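Local atomic coordinates of Pap fimbrial major pilin protein (PDB entry 2UY6), a protein that polymerizes into the thick, right-handed helical rod of P pili, the filaments with which bacteria colonize the epithelium of specific host organs. Residues S41-A45 / G144-T148; M52-L58 / N129-A135; L79-I85 / F114-D120. The protein carries 2 engineered substitutions. Residues are numbered along the deposited sequence.

Contact 1 of 3, residues S41-A45 / G144-T148; sequences SFLEA and GAAVT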
# COMPACT_ATOMS: atom_id res chain seq x y z
N SER B 41 -27.47 38.80 3.34
CA SER B 41 -27.05 40.18 3.59
C SER B 41 -25.69 40.26 4.28
O SER B 41 -24.83 41.06 3.90
CB SER B 41 -28.12 40.90 4.43
OG SER B 41 -28.59 40.08 5.49
N PHE B 42 -25.48 39.41 5.29
CA PHE B 42 -24.22 39.38 6.03
C PHE B 42 -23.05 39.06 5.08
O PHE B 42 -22.06 39.80 5.02
CB PHE B 42 -24.29 38.35 7.15
CG PHE B 42 -23.11 38.39 8.09
CD1 PHE B 42 -22.91 39.48 8.93
CD2 PHE B 42 -22.19 37.34 8.12
CE1 PHE B 42 -21.82 39.52 9.79
CE2 PHE B 42 -21.09 37.38 8.97
CZ PHE B 42 -20.91 38.47 9.80
N LEU B 43 -23.17 37.95 4.35
CA LEU B 43 -22.13 37.57 3.41
C LEU B 43 -21.97 38.66 2.35
O LEU B 43 -20.85 38.96 1.93
CB LEU B 43 -22.46 36.24 2.71
CG LEU B 43 -22.11 34.91 3.38
CD1 LEU B 43 -20.72 34.99 4.03
CD2 LEU B 43 -23.15 34.56 4.42
N GLU B 44 -23.08 39.24 1.92
CA GLU B 44 -23.04 40.28 0.90
C GLU B 44 -22.28 41.51 1.38
O GLU B 44 -21.56 42.15 0.61
CB GLU B 44 -24.46 40.69 0.47
CG GLU B 44 -24.53 41.83 -0.55
CD GLU B 44 -23.76 41.55 -1.84
OE1 GLU B 44 -23.90 40.44 -2.39
OE2 GLU B 44 -23.03 42.46 -2.32
N ALA B 45 -22.44 41.83 2.66
CA ALA B 45 -21.77 42.99 3.24
C ALA B 45 -20.28 42.79 3.49
O ALA B 45 -19.57 43.73 3.85
CB ALA B 45 -22.47 43.38 4.54
N GLY B 144 -18.21 42.07 -9.70
CA GLY B 144 -19.66 42.20 -9.75
C GLY B 144 -20.42 40.99 -9.26
O GLY B 144 -21.50 40.66 -9.77
N ALA B 145 -19.88 40.31 -8.26
CA ALA B 145 -20.55 39.14 -7.72
C ALA B 145 -21.51 39.62 -6.64
O ALA B 145 -21.24 40.61 -5.96
CB ALA B 145 -19.53 38.18 -7.12
N ALA B 146 -22.63 38.93 -6.50
CA ALA B 146 -23.61 39.31 -5.50
C ALA B 146 -24.23 38.07 -4.87
O ALA B 146 -24.67 37.15 -5.57
CB ALA B 146 -24.70 40.18 -6.12
N VAL B 147 -24.26 38.05 -3.54
CA VAL B 147 -24.81 36.93 -2.81
C VAL B 147 -26.31 36.90 -3.04
O VAL B 147 -26.97 37.94 -2.99
CB VAL B 147 -24.53 37.05 -1.32
CG1 VAL B 147 -24.98 35.80 -0.60
CG2 VAL B 147 -23.06 37.30 -1.10
N THR B 148 -26.84 35.71 -3.29
CA THR B 148 -28.27 35.53 -3.54
C THR B 148 -28.77 34.38 -2.69
O THR B 148 -28.01 33.48 -2.34
CB THR B 148 -28.55 35.21 -5.03
OG1 THR B 148 -29.21 33.94 -5.12
CG2 THR B 148 -27.25 35.17 -5.84

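Contact 2 of 3, residues M52-L58 / N129-A135; sequences MDLDIEL and NVLHYTA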
# COMPACT_ATOMS: atom_id res chain seq x y z
N MET B 52 -15.20 26.42 9.70
CA MET B 52 -15.58 25.05 10.08
C MET B 52 -14.41 24.10 10.04
O MET B 52 -13.54 24.18 9.17
CB MET B 52 -16.66 24.52 9.13
CG MET B 52 -17.89 25.38 9.05
SD MET B 52 -18.67 25.52 10.65
CE MET B 52 -19.31 27.19 10.55
N ASP B 53 -14.40 23.17 10.98
CA ASP B 53 -13.34 22.18 11.04
C ASP B 53 -13.48 21.18 9.91
O ASP B 53 -14.50 20.50 9.79
CB ASP B 53 -13.38 21.44 12.38
CG ASP B 53 -12.95 22.30 13.55
OD1 ASP B 53 -12.82 21.76 14.67
OD2 ASP B 53 -12.74 23.52 13.37
N LEU B 54 -12.47 21.10 9.06
CA LEU B 54 -12.48 20.15 7.97
C LEU B 54 -11.36 19.18 8.34
O LEU B 54 -10.20 19.42 8.02
CB LEU B 54 -12.18 20.85 6.65
CG LEU B 54 -12.70 20.14 5.39
CD1 LEU B 54 -12.26 20.92 4.16
CD2 LEU B 54 -12.16 18.75 5.32
N ASP B 55 -11.70 18.10 9.05
CA ASP B 55 -10.69 17.12 9.45
C ASP B 55 -10.72 15.85 8.61
O ASP B 55 -11.78 15.26 8.37
CB ASP B 55 -10.86 16.78 10.93
CG ASP B 55 -10.59 17.96 11.83
OD1 ASP B 55 -9.59 18.68 11.60
OD2 ASP B 55 -11.37 18.18 12.77
N ILE B 56 -9.55 15.45 8.14
CA ILE B 56 -9.42 14.26 7.31
C ILE B 56 -8.56 13.23 8.03
O ILE B 56 -7.38 13.46 8.28
CB ILE B 56 -8.75 14.60 5.96
CG1 ILE B 56 -9.57 15.67 5.24
CG2 ILE B 56 -8.66 13.36 5.09
CD1 ILE B 56 -8.90 16.20 3.98
N GLU B 57 -9.16 12.09 8.38
CA GLU B 57 -8.44 11.04 9.06
C GLU B 57 -7.77 10.08 8.07
O GLU B 57 -8.43 9.50 7.20
CB GLU B 57 -9.38 10.26 10.00
CG GLU B 57 -8.79 8.94 10.51
CD GLU B 57 -9.47 8.40 11.76
OE1 GLU B 57 -10.73 8.42 11.84
OE2 GLU B 57 -8.76 7.93 12.67
N LEU B 58 -6.45 9.95 8.20
CA LEU B 58 -5.65 9.06 7.35
C LEU B 58 -5.62 7.69 8.01
O LEU B 58 -5.07 7.55 9.10
CB LEU B 58 -4.23 9.60 7.20
CG LEU B 58 -4.16 11.00 6.59
CD1 LEU B 58 -2.72 11.52 6.55
CD2 LEU B 58 -4.74 10.94 5.20
N ASN B 129 -3.41 11.22 13.50
CA ASN B 129 -3.48 10.74 12.12
C ASN B 129 -4.56 11.52 11.36
O ASN B 129 -5.09 11.06 10.35
CB ASN B 129 -3.81 9.25 12.10
CG ASN B 129 -5.17 8.95 12.69
OD1 ASN B 129 -5.47 9.33 13.82
ND2 ASN B 129 -6.02 8.28 11.92
N VAL B 130 -4.87 12.71 11.87
CA VAL B 130 -5.87 13.57 11.26
C VAL B 130 -5.24 14.86 10.80
O VAL B 130 -4.52 15.52 11.56
CB VAL B 130 -6.99 13.93 12.27
CG1 VAL B 130 -8.01 14.87 11.62
CG2 VAL B 130 -7.68 12.68 12.77
N LEU B 131 -5.48 15.22 9.54
CA LEU B 131 -4.97 16.47 9.00
C LEU B 131 -6.08 17.47 9.32
O LEU B 131 -7.26 17.18 9.09
CB LEU B 131 -4.77 16.36 7.49
CG LEU B 131 -3.72 15.33 7.03
CD1 LEU B 131 -3.94 14.97 5.57
CD2 LEU B 131 -2.33 15.90 7.24
N HIS B 132 -5.72 18.62 9.88
CA HIS B 132 -6.70 19.62 10.27
C HIS B 132 -6.72 20.84 9.36
O HIS B 132 -5.68 21.42 9.06
CB HIS B 132 -6.43 20.11 11.71
CG HIS B 132 -6.32 19.00 12.72
ND1 HIS B 132 -7.42 18.31 13.20
CD2 HIS B 132 -5.25 18.49 13.37
CE1 HIS B 132 -7.02 17.43 14.10
NE2 HIS B 132 -5.71 17.52 14.22
N TYR B 133 -7.92 21.21 8.91
CA TYR B 133 -8.12 22.38 8.06
C TYR B 133 -9.38 23.10 8.55
O TYR B 133 -10.13 22.56 9.36
CB TYR B 133 -8.36 22.00 6.59
CG TYR B 133 -7.24 21.27 5.89
CD1 TYR B 133 -7.14 19.87 5.94
CD2 TYR B 133 -6.29 21.96 5.15
CE1 TYR B 133 -6.11 19.20 5.28
CE2 TYR B 133 -5.27 21.30 4.48
CZ TYR B 133 -5.18 19.92 4.55
OH TYR B 133 -4.16 19.29 3.90
N THR B 134 -9.60 24.31 8.07
CA THR B 134 -10.81 25.05 8.41
C THR B 134 -11.33 25.61 7.10
O THR B 134 -10.55 25.96 6.21
CB THR B 134 -10.56 26.21 9.39
OG1 THR B 134 -9.31 26.83 9.09
CG2 THR B 134 -10.56 25.71 10.82
N ALA B 135 -12.64 25.68 6.97
CA ALA B 135 -13.24 26.19 5.76
C ALA B 135 -14.27 27.25 6.07
O ALA B 135 -15.07 27.11 7.00
CB ALA B 135 -13.88 25.04 4.98

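Contact 3 of 3, residues L79-I85 / F114-D120; sequences LAFTGPI and FDGSEGD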
# COMPACT_ATOMS: atom_id res chain seq x y z
N LEU B 79 0.64 16.05 -1.84
CA LEU B 79 -0.75 16.26 -1.46
C LEU B 79 -1.30 17.52 -2.12
O LEU B 79 -0.62 18.55 -2.17
CB LEU B 79 -0.81 16.37 0.06
CG LEU B 79 -2.14 16.58 0.76
CD1 LEU B 79 -1.96 16.32 2.25
CD2 LEU B 79 -2.64 17.99 0.52
N ALA B 80 -2.52 17.45 -2.65
CA ALA B 80 -3.10 18.61 -3.31
C ALA B 80 -4.63 18.57 -3.43
O ALA B 80 -5.24 17.50 -3.49
CB ALA B 80 -2.49 18.79 -4.70
N PHE B 81 -5.23 19.75 -3.45
CA PHE B 81 -6.68 19.85 -3.58
C PHE B 81 -7.01 20.32 -4.99
O PHE B 81 -6.26 21.10 -5.59
CB PHE B 81 -7.26 20.84 -2.58
CG PHE B 81 -7.27 20.35 -1.16
CD1 PHE B 81 -6.12 20.42 -0.38
CD2 PHE B 81 -8.43 19.85 -0.60
CE1 PHE B 81 -6.14 19.99 0.94
CE2 PHE B 81 -8.46 19.42 0.73
CZ PHE B 81 -7.31 19.49 1.50
N THR B 82 -8.12 19.84 -5.51
CA THR B 82 -8.54 20.23 -6.85
C THR B 82 -10.04 20.40 -6.93
O THR B 82 -10.81 19.61 -6.39
CB THR B 82 -8.06 19.20 -7.90
OG1 THR B 82 -6.75 19.57 -8.34
CG2 THR B 82 -9.01 19.15 -9.09
N GLY B 83 -10.44 21.46 -7.62
CA GLY B 83 -11.85 21.77 -7.81
C GLY B 83 -11.96 23.05 -8.62
O GLY B 83 -10.97 23.77 -8.75
N PRO B 84 -13.13 23.35 -9.18
CA PRO B 84 -13.32 24.57 -9.98
C PRO B 84 -13.05 25.80 -9.11
O PRO B 84 -13.48 25.86 -7.96
CB PRO B 84 -14.78 24.48 -10.39
CG PRO B 84 -15.40 23.76 -9.22
CD PRO B 84 -14.41 22.65 -8.99
N ILE B 85 -12.33 26.77 -9.67
CA ILE B 85 -11.98 27.98 -8.92
C ILE B 85 -12.62 29.27 -9.44
O ILE B 85 -13.01 29.37 -10.61
CB ILE B 85 -10.46 28.22 -8.91
CG1 ILE B 85 -9.96 28.37 -10.34
CG2 ILE B 85 -9.76 27.09 -8.20
CD1 ILE B 85 -8.47 28.72 -10.44
N PHE B 114 -6.75 25.40 -5.27
CA PHE B 114 -7.38 24.31 -6.00
C PHE B 114 -7.08 24.27 -7.49
O PHE B 114 -7.70 23.51 -8.22
CB PHE B 114 -8.89 24.36 -5.82
CG PHE B 114 -9.34 24.43 -4.40
CD1 PHE B 114 -9.35 25.64 -3.72
CD2 PHE B 114 -9.74 23.28 -3.73
CE1 PHE B 114 -9.77 25.70 -2.39
CE2 PHE B 114 -10.16 23.33 -2.40
CZ PHE B 114 -10.17 24.54 -1.73
N ASP B 115 -6.14 25.09 -7.95
CA ASP B 115 -5.80 25.10 -9.37
C ASP B 115 -4.86 23.94 -9.66
O ASP B 115 -4.27 23.84 -10.74
CB ASP B 115 -5.11 26.41 -9.75
CG ASP B 115 -3.85 26.67 -8.95
OD1 ASP B 115 -3.14 27.64 -9.26
OD2 ASP B 115 -3.56 25.90 -8.00
N GLY B 116 -4.72 23.05 -8.69
CA GLY B 116 -3.83 21.94 -8.86
C GLY B 116 -2.41 22.40 -8.58
O GLY B 116 -1.54 22.37 -9.45
N SER B 117 -2.19 22.89 -7.36
CA SER B 117 -0.87 23.32 -6.94
C SER B 117 -0.60 22.52 -5.67
O SER B 117 -1.52 22.21 -4.92
CB SER B 117 -0.84 24.83 -6.66
OG SER B 117 -0.83 25.57 -7.87
N GLU B 118 0.65 22.17 -5.47
CA GLU B 118 1.04 21.36 -4.32
C GLU B 118 0.70 22.00 -2.98
O GLU B 118 0.96 23.17 -2.74
CB GLU B 118 2.53 21.05 -4.39
CG GLU B 118 3.01 19.99 -3.43
CD GLU B 118 4.35 19.42 -3.84
OE1 GLU B 118 4.41 18.75 -4.90
OE2 GLU B 118 5.34 19.65 -3.11
N GLY B 119 0.10 21.19 -2.11
CA GLY B 119 -0.27 21.65 -0.79
C GLY B 119 0.76 21.15 0.20
O GLY B 119 1.71 20.47 -0.18
N ASP B 120 0.57 21.46 1.47
CA ASP B 120 1.49 21.04 2.51
C ASP B 120 1.22 19.62 2.99
O ASP B 120 0.31 19.38 3.80
CB ASP B 120 1.41 22.01 3.69
CG ASP B 120 2.44 21.73 4.76
OD1 ASP B 120 2.45 20.60 5.30
OD2 ASP B 120 3.25 22.63 5.06
O HOH W 1 2.61 17.83 -1.00
O HOH W 2 -3.78 22.20 -3.38

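Contact 1 of 3, residues S41-A45 / G144-T148
The short helical turn at 41-45 meets the irregular segment 144-148 through its later part, Leu43 and Glu44. Near its start, the turn is tied to its own approach, since both the hydroxyl of Ser41 and the backbone N of Phe42 are hydrogen-bonded to Ser39. Leu43 makes the first touch: its CB lies 4.0 Å from CG2 of Val147, while the rest of the leucine leads away from 144-148 and rests on Leu38. Glu44 follows and makes the polar link. With chi1 t and chi2 p its chain bends back so that the carboxylate reaches the other backbone, where N of Val147 donates a hydrogen bond of 2.7 Å to OE1 of Glu44. The same oxygen, Glu44 OE1, lies 3.3 Å from CA of Ala146. Val147 points its CB at the helix, so one residue supplies both the amide for the carboxylate and the methyl for Leu43. Only 181 Å² is buried, a small surface contact. The second oxygen of Glu44 forms a salt bridge with Lys139 at the end of strand 130-139, and Thr148 is backbone-bonded to Thr99. Helix 40-45 is thus joined to the connection between strands 130-139 and 153-162, at one end of the pilin domain.

Contact 2 of 3, residues M52-L58 / N129-A135
Antiparallel backbone pairing joins strand 52-58 to strand 130-135. Met52 with Ala135, Leu54 with Tyr133 and Ile56 with Leu131 form the hydrogen-bonded pairs, for example N of Met52 to O of Ala135, 2.8 Å, and N of Ile56 to O of Leu131, 3.0 Å; the bond from Tyr133 N to Leu54 O is weak. N of Leu58 extends the series to O of Asn129 (2.8 Å), just before the second strand begins. The segment directions differ by 147°, 33° short of antiparallel, the usual twist of a beta sheet.

Polar side chains add further bonds. On the face of Asp53, Asp55 and Glu57, ND1 of His132 donates to OD1 of Asp55 (2.7 Å), a His-carboxylate hydrogen bond across a non-hydrogen-bonded pair, and NE2 of His132 is held by Glu128. Just before the strand, ND2 of Asn129 bonds both OE2 of Glu57 (2.9 Å) and O of Leu58 (3.1 Å), closing the end of the pairing.

Apolar contacts gather on the opposite face, where CD1 of Leu58 meets CD1 of Leu131 (3.8 Å) and CB of Leu54 meets CB of Tyr133 (4.0 Å). Here Ile56 and Leu131 also pack on Phe158 of strand 153-162, and Leu54 touches an apolar side chain of the chaperone PapD. Central to one sheet of the incomplete immunoglobulin-like pilin fold, the pair is flanked by strand 23-25 beside 52-59 and strand 101-106 beside 130-139.

Contact 3 of 3, residues L79-I85 / F114-D120
Phe114 packs its side chain between Phe81 and Ile85, with CD2 of Phe114 3.7 Å from CB of Phe81 and CB of Phe114 3.7 Å from CG2 of Ile85. It gives up 113 Å² of the 502 Å² buried here. The backbone helps to hold it: CA of Phe114 makes a CA-H...O contact with O of Phe81 (3.4 Å), and O of Phe114 accepts a weak hydrogen bond from N of Gly83 (3.5 Å).

Beyond Phe114 the second segment turns a corner at Gly116, whose backbone angles would jam a side chain against the preceding carbonyl. OG of Ser117 donates to OD2 of Asp115 (2.8 Å) across this turn. The chain then returns to the strand, where N of Gly119 donates a 2.7 Å hydrogen bond to O of Leu79. Because Gly119 has no side chain, its backbone can come close where a CB would point at the strand and lie 3.3 Å from O of Leu79.

Water fills the gaps in the pairing. Water 1 accepts from N of Leu79 (2.8 Å) and donates to O of Gly119 (2.9 Å); water 2 accepts from N of Phe81 (2.8 Å) and lies 2.7 Å from O of Ser117.

On the strand's other edge Ala80 and Thr82 pair with Asn159 and Asn157 of strand 153-162, while Phe81 enters the core with Tyr133 and Phe158, as expected of the incomplete immunoglobulin-like fold of pilins, which lacks a strand supplied by the chaperone or the next subunit.

Overall arrangement
The three contacts are nested along the chain: contact 3 lies inside the loop closed by contact 2, and both lie inside the loop closed by contact 1. Contacts 2 and 3, with centres 16 Å apart, share the core: OH of Tyr133 lies 3.6 Å from CE1 of Phe81, and CD1 of Leu131 is 4.1 Å from CD1 of Leu79, bringing the two sheets of the sandwich together. Contact 1 is remote, its centre about 28 Å from that of contact 2 and 26 Å from that of contact 3, and touches neither. Chaperone PapD reaches contact 2 but not contact 1, in keeping with donor-strand complementation of the pilin core.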